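Local coordinates for fucolectin-related protein (Streptococcus pneumoniae, PDB 2J22) that probably binds fucose-containing glycans such as blood group antigens, as a calcium-bearing carbohydrate-binding module of a pneumococcal virulence factor, at residues S24-Y28 against N29-R33. Numbering follows the deposited sequence.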
loop_
_atom_site.group_PDB
_atom_site.type_symbol
_atom_site.label_atom_id
_atom_site.label_comp_id
_atom_site.label_asym_id
_atom_site.label_seq_id
_atom_site.Cartn_x
_atom_site.Cartn_y
_atom_site.Cartn_z
ATOM N N SER A 24 -0.223 -4.790 10.072
ATOM C CA SER A 24 0.031 -4.693 11.492
ATOM C C SER A 24 -1.126 -5.302 12.289
ATOM O O SER A 24 -0.877 -5.981 13.290
ATOM C CB SER A 24 0.267 -3.239 11.864
ATOM O OG SER A 24 -0.884 -2.478 11.493
ATOM N N SER A 25 -2.377 -5.081 11.859
ATOM C CA SER A 25 -3.506 -5.746 12.514
ATOM C C SER A 25 -4.727 -5.585 11.601
ATOM O O SER A 25 -4.668 -4.917 10.600
ATOM C CB SER A 25 -3.806 -5.148 13.906
ATOM O OG SER A 25 -4.157 -3.770 13.776
ATOM N N THR A 26 -5.862 -6.143 11.962
ATOM C CA THR A 26 -7.017 -5.994 11.068
ATOM C C THR A 26 -8.240 -5.599 11.874
ATOM O O THR A 26 -8.491 -6.165 12.976
ATOM C CB THR A 26 -7.258 -7.336 10.379
ATOM O OG1 THR A 26 -6.146 -7.665 9.519
ATOM C CG2 THR A 26 -8.498 -7.302 9.484
ATOM N N ASP A 27 -8.996 -4.631 11.361
ATOM C CA ASP A 27 -10.243 -4.239 12.019
ATOM C C ASP A 27 -11.337 -4.177 10.958
ATOM O O ASP A 27 -11.047 -3.961 9.794
ATOM C CB ASP A 27 -10.049 -2.892 12.667
ATOM C CG ASP A 27 -10.655 -2.798 14.057
ATOM O OD1 ASP A 27 -11.201 -3.793 14.546
ATOM O OD2 ASP A 27 -10.628 -1.737 14.722
ATOM N N TYR A 28 -12.576 -4.462 11.339
ATOM C CA TYR A 28 -13.727 -4.192 10.426
ATOM C C TYR A 28 -13.690 -5.034 9.167
ATOM O O TYR A 28 -14.081 -4.628 8.092
ATOM C CB TYR A 28 -13.841 -2.699 10.082
ATOM C CG TYR A 28 -13.905 -1.822 11.317
ATOM C CD1 TYR A 28 -14.983 -1.920 12.206
ATOM C CD2 TYR A 28 -12.894 -0.874 11.606
ATOM C CE1 TYR A 28 -15.047 -1.149 13.387
ATOM C CE2 TYR A 28 -12.945 -0.068 12.790
ATOM C CZ TYR A 28 -14.031 -0.218 13.668
ATOM O OH TYR A 28 -14.118 0.569 14.809
ATOM N N ASN A 29 -13.214 -6.257 9.300
ATOM C CA ASN A 29 -13.018 -7.091 8.123
ATOM C C ASN A 29 -12.146 -6.462 7.022
ATOM O O ASN A 29 -12.303 -6.777 5.825
ATOM C CB ASN A 29 -14.404 -7.559 7.605
ATOM C CG ASN A 29 -14.945 -8.730 8.427
ATOM O OD1 ASN A 29 -14.171 -9.369 9.122
ATOM N ND2 ASN A 29 -16.266 -8.995 8.364
ATOM N N GLY A 30 -11.233 -5.552 7.404
ATOM C CA GLY A 30 -10.408 -4.887 6.397
ATOM C C GLY A 30 -9.158 -5.644 6.046
ATOM O O GLY A 30 -8.071 -5.144 6.235
ATOM N N PHE A 31 -9.305 -6.825 5.453
ATOM C CA PHE A 31 -8.160 -7.714 5.285
ATOM C C PHE A 31 -7.123 -7.069 4.376
ATOM O O PHE A 31 -7.491 -6.409 3.455
ATOM C CB PHE A 31 -8.600 -9.109 4.777
ATOM C CG PHE A 31 -9.816 -9.637 5.485
ATOM C CD1 PHE A 31 -9.798 -9.786 6.860
ATOM C CD2 PHE A 31 -10.991 -9.918 4.787
ATOM C CE1 PHE A 31 -10.916 -10.249 7.557
ATOM C CE2 PHE A 31 -12.146 -10.402 5.479
ATOM C CZ PHE A 31 -12.098 -10.552 6.871
ATOM N N SER A 32 -5.842 -7.298 4.670
ATOM C CA SER A 32 -4.733 -6.881 3.823
ATOM C C SER A 32 -4.890 -7.186 2.312
ATOM O O SER A 32 -4.522 -6.351 1.501
ATOM C CB SER A 32 -3.350 -7.303 4.411
ATOM O OG SER A 32 -3.034 -8.666 4.142
ATOM N N ARG A 33 -5.506 -8.303 1.941
ATOM C CA ARG A 33 -5.653 -8.739 0.545
ATOM C C ARG A 33 -6.556 -7.804 -0.246
ATOM O O ARG A 33 -6.542 -7.825 -1.473
ATOM C CB ARG A 33 -6.246 -10.172 0.500
ATOM C CG ARG A 33 -7.699 -10.316 1.134
ATOM C CD ARG A 33 -8.387 -11.621 0.815
ATOM N NE ARG A 33 -9.745 -11.727 1.383
ATOM C CZ ARG A 33 -10.015 -12.321 2.536
ATOM N NH1 ARG A 33 -9.040 -12.842 3.253
ATOM N NH2 ARG A 33 -11.253 -12.401 2.978
#
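Thr26 holds its methyl CG2 anti to the backbone N, with OG1 beside that N (chi1 -65°), and Phe31, with CG beside its own backbone N (chi1 -44°), swings its ring back to meet that methyl. CG2 of Thr26 lies 3.8 Å from CD1 of Phe31, approaching the ring obliquely, and 3.9 Å from the backbone N of Gly30. The other branch of the threonine, OG1, is hydrogen-bonded to NE2 of Gln23, which also bonds Gly30 O and so ties both arms of the loop to strand 20-23. Between the arms the chain reverses at Tyr28 and Asn29, both with positive phi. Gly30 N closes the turn on Asp27 O at 2.9 Å (N-H...O angle 149°). Gly30, the last residue of this beta turn, is also the centre of an inverse gamma turn, in which Phe31 N makes a weak bond to Asn29 O at 3.0 Å; this same oxygen sits 3.5 Å above the centre of the Phe31 ring. The Tyr28 ring has Asp27 CG over one face, offset toward its rim, and meets His51 edge-to-face, while Tyr44 OH is hydrogen-bonded to Tyr28 O. The arrangement is a type I' beta turn overlapping an inverse gamma turn, in the loop that joins strands 20-23 and 59-64 of a galactose-binding-like beta-sandwich.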